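Local coordinates for protein SAV1430 (Staphylococcus aureus subsp. aureus Mu50, PDB 2FFM) that is of unknown function but belongs to the Nfu/NifU N-terminal scaffold family, whose members are linked to iron-sulfur cluster assembly, at residues M1-S5 with I17-E21; M26-T32 with K52-V57; D44-V48 with K77-F82. All blocks are in the same frame, centred on the assembly; numbering follows the deposited sequence.

Interaction 1. Residues M1-S5 with I17-E21; sequences MKIIS and ITLSE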
loop_
_atom_site.group_PDB
_atom_site.type_symbol
_atom_site.label_atom_id
_atom_site.label_comp_id
_atom_site.label_asym_id
_atom_site.label_seq_id
_atom_site.Cartn_x
_atom_site.Cartn_y
_atom_site.Cartn_z
HETATM N N MSE A 1 9.212 7.135 7.631
HETATM C CA MSE A 1 7.771 6.758 7.684
HETATM C C MSE A 1 7.626 5.393 8.344
HETATM O O MSE A 1 8.363 4.459 8.033
HETATM C CB MSE A 1 7.197 6.728 6.272
HETATM C CG MSE A 1 5.691 6.656 6.201
HETATM SE SE MSE A 1 5.140 7.130 4.431
HETATM C CE MSE A 1 4.999 9.040 4.685
ATOM N N LYS A 2 6.660 5.287 9.251
ATOM C CA LYS A 2 6.431 4.054 9.991
ATOM C C LYS A 2 4.992 3.553 9.925
ATOM O O LYS A 2 4.042 4.337 9.899
ATOM C CB LYS A 2 6.812 4.275 11.459
ATOM C CG LYS A 2 6.659 3.051 12.346
ATOM C CD LYS A 2 6.931 3.360 13.810
ATOM C CE LYS A 2 5.857 4.234 14.422
ATOM N NZ LYS A 2 5.986 4.258 15.909
ATOM N N ILE A 3 4.842 2.232 9.906
ATOM C CA ILE A 3 3.528 1.608 9.896
ATOM C C ILE A 3 3.068 1.547 11.344
ATOM O O ILE A 3 3.796 1.056 12.205
ATOM C CB ILE A 3 3.588 0.174 9.372
ATOM C CG1 ILE A 3 4.095 0.171 7.931
ATOM C CG2 ILE A 3 2.220 -0.471 9.484
ATOM C CD1 ILE A 3 3.299 1.065 7.015
ATOM N N ILE A 4 1.865 2.047 11.609
ATOM C CA ILE A 4 1.312 2.047 12.959
ATOM C C ILE A 4 0.256 0.961 13.147
ATOM O O ILE A 4 -0.074 0.603 14.277
ATOM C CB ILE A 4 0.682 3.419 13.308
ATOM C CG1 ILE A 4 0.213 3.428 14.769
ATOM C CG2 ILE A 4 -0.497 3.696 12.395
ATOM C CD1 ILE A 4 -0.208 4.810 15.279
ATOM N N SER A 5 -0.260 0.435 12.037
ATOM C CA SER A 5 -1.294 -0.599 12.090
ATOM C C SER A 5 -1.549 -1.307 10.760
ATOM O O SER A 5 -1.585 -0.674 9.711
ATOM C CB SER A 5 -2.606 0.019 12.588
ATOM O OG SER A 5 -3.702 -0.841 12.354
ATOM N N ILE A 17 -3.392 -0.568 5.652
ATOM C CA ILE A 17 -2.161 -0.269 6.360
ATOM C C ILE A 17 -2.202 1.195 6.791
ATOM O O ILE A 17 -2.229 2.095 5.952
ATOM C CB ILE A 17 -0.952 -0.502 5.440
ATOM C CG1 ILE A 17 -0.958 -1.951 4.959
ATOM C CG2 ILE A 17 0.356 -0.184 6.177
ATOM C CD1 ILE A 17 0.141 -2.277 3.958
ATOM N N THR A 18 -2.222 1.439 8.096
ATOM C CA THR A 18 -2.258 2.809 8.594
ATOM C C THR A 18 -0.843 3.325 8.870
ATOM O O THR A 18 -0.075 2.698 9.591
ATOM C CB THR A 18 -3.106 2.902 9.871
ATOM O OG1 THR A 18 -4.412 2.374 9.610
ATOM C CG2 THR A 18 -3.243 4.343 10.312
ATOM N N LEU A 19 -0.502 4.467 8.280
ATOM C CA LEU A 19 0.818 5.060 8.463
ATOM C C LEU A 19 0.786 6.182 9.497
ATOM O O LEU A 19 -0.284 6.669 9.867
ATOM C CB LEU A 19 1.347 5.591 7.128
ATOM C CG LEU A 19 1.326 4.566 5.988
ATOM C CD1 LEU A 19 -0.059 4.556 5.377
ATOM C CD2 LEU A 19 2.351 4.902 4.926
ATOM N N SER A 20 1.963 6.583 9.966
ATOM C CA SER A 20 2.064 7.644 10.961
ATOM C C SER A 20 1.855 9.009 10.311
ATOM O O SER A 20 1.019 9.805 10.759
ATOM C CB SER A 20 3.431 7.586 11.666
ATOM O OG SER A 20 4.516 7.489 10.750
ATOM N N GLU A 21 2.611 9.259 9.245
ATOM C CA GLU A 21 2.535 10.515 8.505
ATOM C C GLU A 21 1.247 10.560 7.681
ATOM O O GLU A 21 1.037 9.733 6.792
ATOM C CB GLU A 21 3.756 10.648 7.589
ATOM C CG GLU A 21 4.181 12.078 7.325
ATOM C CD GLU A 21 5.488 12.165 6.555
ATOM O OE1 GLU A 21 6.491 11.570 7.011
ATOM O OE2 GLU A 21 5.517 12.833 5.496
#
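The flat carboxylate of Glu-21 carries the selenomethionine methyl of Met-1 on one face: CE stands 3.7 Å from CD almost straight above it, at similar distances from both oxygens, and the two side chains cross at about a right angle. The bend at chi3 (-88°) turns CE toward Glu-21, while SE stays 3.6 Å from Leu-19 CD2. This pair lies at the open end of a beta hairpin, strands 3-8 and 14-19, which shows how a hairpin can absorb an extra residue. Ile-4 and Ser-5 both face Thr-18, which makes a classic beta bulge. Ile-4 N donates to Thr-18 O at 2.9 Å and the N of Ser-5 adds a weak bond to the same oxygen, so one carbonyl serves two successive amides. Thr-18 N answers with a bond to Ser-5 O at 2.7 Å. Ser-5 and Thr-18 share one face of the sheet, where the CG2 methyls of Ile-4 and Thr-18 come within 3.5 Å. On the other, Ile-3 CD1 leans over Ile-17 CG2 and lies 4.1 Å from Leu-19 CG, because chi1 of -61° sets CG1 beside the backbone N. Phe-82 packs against Met-1, Ile-3 and Leu-19, and Ile-61 of the next strand against Ile-17 and Leu-19. Before the bulge, toward the open end, Lys-2 O receives the N of Ser-20 at 3.1 Å, nearly in line with its C=O bond, and also a weak second bond from Ser-20 OG at 3.3 Å.

Interaction 2. Residues M26-T32 with K52-V57; sequences MTSDTYT and KSIFHV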
loop_
_atom_site.group_PDB
_atom_site.type_symbol
_atom_site.label_atom_id
_atom_site.label_comp_id
_atom_site.label_asym_id
_atom_site.label_seq_id
_atom_site.Cartn_x
_atom_site.Cartn_y
_atom_site.Cartn_z
HETATM N N MSE A 26 -7.127 16.387 1.277
HETATM C CA MSE A 26 -8.237 15.547 1.721
HETATM C C MSE A 26 -8.672 14.570 0.632
HETATM O O MSE A 26 -9.482 13.675 0.881
HETATM C CB MSE A 26 -9.434 16.409 2.115
HETATM C CG MSE A 26 -9.161 17.470 3.160
HETATM SE SE MSE A 26 -8.295 16.815 4.740
HETATM C CE MSE A 26 -9.399 15.258 5.116
ATOM N N THR A 27 -8.141 14.746 -0.574
ATOM C CA THR A 27 -8.504 13.869 -1.674
ATOM C C THR A 27 -7.719 12.569 -1.622
ATOM O O THR A 27 -6.723 12.450 -0.905
ATOM C CB THR A 27 -8.283 14.542 -3.062
ATOM O OG1 THR A 27 -6.890 14.805 -3.271
ATOM C CG2 THR A 27 -9.077 15.829 -3.159
ATOM N N SER A 28 -8.179 11.590 -2.388
ATOM C CA SER A 28 -7.531 10.299 -2.430
ATOM C C SER A 28 -6.835 10.128 -3.767
ATOM O O SER A 28 -7.019 10.936 -4.681
ATOM C CB SER A 28 -8.562 9.190 -2.245
ATOM O OG SER A 28 -9.324 9.016 -3.426
ATOM N N ASP A 29 -6.030 9.071 -3.861
ATOM C CA ASP A 29 -5.282 8.730 -5.067
ATOM C C ASP A 29 -5.174 7.211 -5.166
ATOM O O ASP A 29 -4.920 6.539 -4.172
ATOM C CB ASP A 29 -3.872 9.323 -5.010
ATOM C CG ASP A 29 -3.811 10.761 -5.502
ATOM O OD1 ASP A 29 -3.752 10.981 -6.734
ATOM O OD2 ASP A 29 -3.816 11.671 -4.649
ATOM N N THR A 30 -5.374 6.680 -6.366
ATOM C CA THR A 30 -5.280 5.247 -6.604
ATOM C C THR A 30 -4.175 5.041 -7.628
ATOM O O THR A 30 -4.294 5.457 -8.782
ATOM C CB THR A 30 -6.596 4.667 -7.158
ATOM O OG1 THR A 30 -7.667 5.005 -6.274
ATOM C CG2 THR A 30 -6.508 3.149 -7.273
ATOM N N TYR A 31 -3.093 4.406 -7.192
ATOM C CA TYR A 31 -1.955 4.158 -8.057
ATOM C C TYR A 31 -1.925 2.714 -8.497
ATOM O O TYR A 31 -1.907 1.806 -7.672
ATOM C CB TYR A 31 -0.666 4.488 -7.324
ATOM C CG TYR A 31 -0.711 5.797 -6.582
ATOM C CD1 TYR A 31 -0.852 5.823 -5.198
ATOM C CD2 TYR A 31 -0.551 7.009 -7.261
ATOM C CE1 TYR A 31 -0.816 7.021 -4.492
ATOM C CE2 TYR A 31 -0.516 8.220 -6.572
ATOM C CZ TYR A 31 -0.645 8.217 -5.184
ATOM O OH TYR A 31 -0.559 9.402 -4.495
ATOM N N THR A 32 -1.908 2.508 -9.809
ATOM C CA THR A 32 -1.886 1.163 -10.367
ATOM C C THR A 32 -0.553 0.827 -11.028
ATOM O O THR A 32 -0.248 -0.341 -11.255
ATOM C CB THR A 32 -3.031 0.973 -11.398
ATOM O OG1 THR A 32 -2.894 1.948 -12.434
ATOM C CG2 THR A 32 -4.386 1.135 -10.730
ATOM N N LYS A 52 -1.288 -5.321 -6.620
ATOM C CA LYS A 52 -2.089 -4.957 -7.784
ATOM C C LYS A 52 -2.269 -3.436 -7.884
ATOM O O LYS A 52 -1.957 -2.841 -8.908
ATOM C CB LYS A 52 -3.459 -5.653 -7.721
ATOM C CG LYS A 52 -4.435 -5.231 -8.832
ATOM C CD LYS A 52 -4.124 -5.902 -10.170
ATOM C CE LYS A 52 -4.965 -7.166 -10.365
ATOM N NZ LYS A 52 -4.837 -8.097 -9.200
ATOM N N SER A 53 -2.781 -2.816 -6.825
ATOM C CA SER A 53 -2.983 -1.370 -6.820
ATOM C C SER A 53 -2.857 -0.844 -5.404
ATOM O O SER A 53 -2.741 -1.618 -4.454
ATOM C CB SER A 53 -4.371 -1.001 -7.352
ATOM O OG SER A 53 -5.346 -1.141 -6.330
ATOM N N ILE A 54 -2.911 0.479 -5.273
ATOM C CA ILE A 54 -2.804 1.137 -3.975
ATOM C C ILE A 54 -3.788 2.291 -3.853
ATOM O O ILE A 54 -3.848 3.152 -4.720
ATOM C CB ILE A 54 -1.376 1.708 -3.749
ATOM C CG1 ILE A 54 -0.349 0.581 -3.798
ATOM C CG2 ILE A 54 -1.297 2.430 -2.406
ATOM C CD1 ILE A 54 -0.578 -0.469 -2.740
ATOM N N PHE A 55 -4.570 2.293 -2.782
ATOM C CA PHE A 55 -5.512 3.376 -2.530
ATOM C C PHE A 55 -4.887 4.156 -1.393
ATOM O O PHE A 55 -4.660 3.605 -0.322
ATOM C CB PHE A 55 -6.873 2.842 -2.084
ATOM C CG PHE A 55 -7.880 3.923 -1.772
ATOM C CD1 PHE A 55 -8.328 4.786 -2.768
ATOM C CD2 PHE A 55 -8.417 4.044 -0.491
ATOM C CE1 PHE A 55 -9.303 5.748 -2.494
ATOM C CE2 PHE A 55 -9.391 5.003 -0.208
ATOM C CZ PHE A 55 -9.836 5.856 -1.210
ATOM N N HIS A 56 -4.609 5.435 -1.630
ATOM C CA HIS A 56 -3.977 6.282 -0.628
ATOM C C HIS A 56 -4.833 7.489 -0.262
ATOM O O HIS A 56 -5.135 8.319 -1.119
ATOM C CB HIS A 56 -2.620 6.771 -1.146
ATOM C CG HIS A 56 -1.808 7.490 -0.116
ATOM N ND1 HIS A 56 -0.642 8.158 -0.424
ATOM C CD2 HIS A 56 -1.979 7.624 1.219
ATOM C CE1 HIS A 56 -0.130 8.669 0.680
ATOM N NE2 HIS A 56 -0.921 8.360 1.693
ATOM N N VAL A 57 -5.199 7.602 1.012
ATOM C CA VAL A 57 -6.023 8.723 1.462
ATOM C C VAL A 57 -5.915 8.960 2.960
ATOM O O VAL A 57 -5.917 8.015 3.732
ATOM C CB VAL A 57 -7.505 8.498 1.109
ATOM C CG1 VAL A 57 -8.069 7.362 1.927
ATOM C CG2 VAL A 57 -8.283 9.772 1.338
#
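Asp-29 and His-56 form a hydrogen-bonded antiparallel pair: His-56 N reaches Asp-29 O at 2.8 Å with an almost straight N-H (169°), and Asp-29 N returns a bond to His-56 O. Two residues on, Tyr-31 and Ile-54 repeat the exchange, Tyr-31 N lying 2.9 Å from Ile-54 O in the carbonyl plane. The four bonds attach strand 29-31, outermost in the chain's antiparallel sheet, to strand 51-57. Three polar side chains find partners beyond the pair. Asp-29 OD2 forms a salt bridge with Arg-23, which also binds the Tyr-31 hydroxyl, and Lys-52 NZ pairs with Glu-66. Lys-52 and Ser-53 both face Asp-64, a classic bulge on the other edge of strand 51-57.

Packing differs on the two faces. On the Thr-30 side, the Phe-55 ring lies along the neighbouring strand; with CG anti to the backbone N (chi1 178°), it meets Thr-30 OG1 at its edge, 3.6 Å from CD1. Further along, Phe-55 CE1 is 3.5 Å from Ser-28 CB, which also rests against Val-57 CB at 3.6 Å. On the face that bears Tyr-31, Ile-54 and His-56, Tyr-31 CE1 comes within 3.8 Å of His-56 CB. There Phe-41, Ile-42, Ile-45 and Leu-46 of helix 40-46 cover the sheet. The chemistry thus divides the labour: backbone bonds set the register, apolar surface on one face holds the helix, and Arg-23 ties two residues of the outermost strand to a single guanidinium group, which probably steadies that strand.

Interaction 3. Residues D44-V48 with K77-F82; sequences DILKV and KVEAVF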
loop_
_atom_site.group_PDB
_atom_site.type_symbol
_atom_site.label_atom_id
_atom_site.label_comp_id
_atom_site.label_asym_id
_atom_site.label_seq_id
_atom_site.Cartn_x
_atom_site.Cartn_y
_atom_site.Cartn_z
ATOM N N ASP A 44 7.834 1.980 -4.806
ATOM C CA ASP A 44 8.511 0.806 -4.307
ATOM C C ASP A 44 7.514 -0.270 -3.938
ATOM O O ASP A 44 7.777 -1.448 -4.139
ATOM C CB ASP A 44 9.411 1.150 -3.122
ATOM C CG ASP A 44 10.640 1.961 -3.541
ATOM O OD1 ASP A 44 10.953 2.022 -4.759
ATOM O OD2 ASP A 44 11.306 2.531 -2.651
ATOM N N ILE A 45 6.357 0.125 -3.424
ATOM C CA ILE A 45 5.347 -0.852 -3.061
ATOM C C ILE A 45 4.788 -1.523 -4.317
ATOM O O ILE A 45 4.659 -2.742 -4.363
ATOM C CB ILE A 45 4.211 -0.191 -2.239
ATOM C CG1 ILE A 45 4.789 0.332 -0.921
ATOM C CG2 ILE A 45 3.087 -1.190 -1.979
ATOM C CD1 ILE A 45 3.784 0.983 0.006
ATOM N N LEU A 46 4.464 -0.736 -5.336
ATOM C CA LEU A 46 3.943 -1.293 -6.583
ATOM C C LEU A 46 4.883 -2.315 -7.239
ATOM O O LEU A 46 4.427 -3.281 -7.839
ATOM C CB LEU A 46 3.652 -0.169 -7.579
ATOM C CG LEU A 46 2.313 0.547 -7.455
ATOM C CD1 LEU A 46 2.080 0.966 -6.021
ATOM C CD2 LEU A 46 2.310 1.756 -8.377
ATOM N N LYS A 47 6.188 -2.088 -7.129
ATOM C CA LYS A 47 7.178 -2.985 -7.706
ATOM C C LYS A 47 7.213 -4.332 -6.981
ATOM O O LYS A 47 7.887 -5.271 -7.425
ATOM C CB LYS A 47 8.574 -2.353 -7.661
ATOM C CG LYS A 47 8.806 -1.205 -8.637
ATOM C CD LYS A 47 10.202 -0.609 -8.463
ATOM C CE LYS A 47 10.355 0.678 -9.282
ATOM N NZ LYS A 47 11.530 1.503 -8.852
ATOM N N VAL A 48 6.505 -4.426 -5.859
ATOM C CA VAL A 48 6.441 -5.669 -5.096
ATOM C C VAL A 48 5.579 -6.678 -5.840
ATOM O O VAL A 48 4.438 -6.392 -6.192
ATOM C CB VAL A 48 5.851 -5.425 -3.693
ATOM C CG1 VAL A 48 5.633 -6.750 -2.982
ATOM C CG2 VAL A 48 6.797 -4.550 -2.889
ATOM N N LYS A 77 7.341 -7.979 2.178
ATOM C CA LYS A 77 8.074 -7.167 1.217
ATOM C C LYS A 77 7.483 -5.759 1.216
ATOM O O LYS A 77 8.192 -4.777 0.995
ATOM C CB LYS A 77 7.994 -7.784 -0.181
ATOM C CG LYS A 77 8.606 -9.167 -0.282
ATOM C CD LYS A 77 8.372 -9.740 -1.661
ATOM C CE LYS A 77 8.768 -11.206 -1.758
ATOM N NZ LYS A 77 8.382 -11.758 -3.096
ATOM N N VAL A 78 6.183 -5.667 1.484
ATOM C CA VAL A 78 5.522 -4.379 1.520
ATOM C C VAL A 78 6.008 -3.551 2.696
ATOM O O VAL A 78 6.240 -2.354 2.558
ATOM C CB VAL A 78 4.001 -4.533 1.623
ATOM C CG1 VAL A 78 3.361 -3.175 1.871
ATOM C CG2 VAL A 78 3.461 -5.150 0.345
ATOM N N GLU A 79 6.162 -4.190 3.847
ATOM C CA GLU A 79 6.626 -3.495 5.037
ATOM C C GLU A 79 8.114 -3.219 4.922
ATOM O O GLU A 79 8.621 -2.273 5.510
ATOM C CB GLU A 79 6.339 -4.339 6.283
ATOM C CG GLU A 79 6.706 -3.670 7.603
ATOM C CD GLU A 79 8.148 -3.912 8.015
ATOM O OE1 GLU A 79 8.585 -3.352 9.048
ATOM O OE2 GLU A 79 8.850 -4.669 7.309
ATOM N N ALA A 80 8.811 -4.047 4.151
ATOM C CA ALA A 80 10.247 -3.885 3.963
ATOM C C ALA A 80 10.571 -2.554 3.282
ATOM O O ALA A 80 11.681 -2.031 3.405
ATOM C CB ALA A 80 10.797 -5.040 3.141
ATOM N N VAL A 81 9.595 -2.016 2.559
ATOM C CA VAL A 81 9.750 -0.748 1.860
ATOM C C VAL A 81 9.995 0.383 2.860
ATOM O O VAL A 81 10.861 1.224 2.646
ATOM C CB VAL A 81 8.486 -0.440 1.012
ATOM C CG1 VAL A 81 8.580 0.946 0.386
ATOM C CG2 VAL A 81 8.318 -1.500 -0.063
ATOM N N PHE A 82 9.245 0.397 3.956
ATOM C CA PHE A 82 9.412 1.443 4.960
ATOM C C PHE A 82 10.715 1.235 5.728
ATOM O O PHE A 82 11.135 2.080 6.516
ATOM C CB PHE A 82 8.199 1.456 5.892
ATOM C CG PHE A 82 6.902 1.733 5.175
ATOM C CD1 PHE A 82 6.552 3.034 4.816
ATOM C CD2 PHE A 82 6.068 0.690 4.791
ATOM C CE1 PHE A 82 5.385 3.293 4.080
ATOM C CE2 PHE A 82 4.899 0.940 4.054
ATOM C CZ PHE A 82 4.561 2.246 3.698
#
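Lys-77 opens the second helix segment by laying its CB 3.8 Å from Val-48 CG1; the rest of its chain runs extended and leads the ammonium group away from the contact. Only the aliphatic root of this lysine therefore takes part in the packing of helix 71-80 against helix 40-46 and the turn that follows it. Val-78, one residue on, is buried and meets two partners: its CG1 is 4.3 Å from Ile-45 CG2, while its CG2 lies equally far from Val-48 CG1. It also reaches Ile-17 of the sheet beneath. The next large contribution comes at Val-81. CG1, placed anti to the backbone N (chi1 174°), touches Asp-44 CB at 3.6 Å and Ile-45 CG1 at 4.1 Å, the side chains of Val-81 and Ile-45 crossing at about a right angle. CG2, the other branch, touches Ile-45 CG1 at 4.1 Å and, more loosely, Val-48 CG2. Phe-82 ends the walk: Ile-45 CD1, at the end of an extended side chain, lies 4.0 Å from its CZ, and the same ring reaches the hairpin of strands 3-8 and 14-19.

The spacing of Lys-77, Val-78, Val-81 and Phe-82 turns these residues toward Asp-44, Ile-45 and Val-48. Ile-45 is the shared element, since it also rests on Ile-54 of the sheet. Because branched methyls and methylenes do nearly all the touching, the two helices are probably held by apolar burial rather than by directional bonds.

Overall arrangement
From the N terminus, interaction 1 closes first, pairing the strands of the opening hairpin before the other contacts begin. Interactions 2 and 3 then cross: segment 26-32 is followed by 44-48, and only afterwards do 52-57 and 77-82 supply their partners. Interaction 2 closes the loop that contains helix 40-46, and interaction 3 brings helix 71-80 back beside that helix after two further strands. Interactions 1 and 2 sit at opposite edges of one sheet, their centres 15 Å apart and without touching. Interaction 3 joins them across the helical layer, the 77-82 segment resting on the hairpin while Leu-46 meets Ile-54 and Tyr-31.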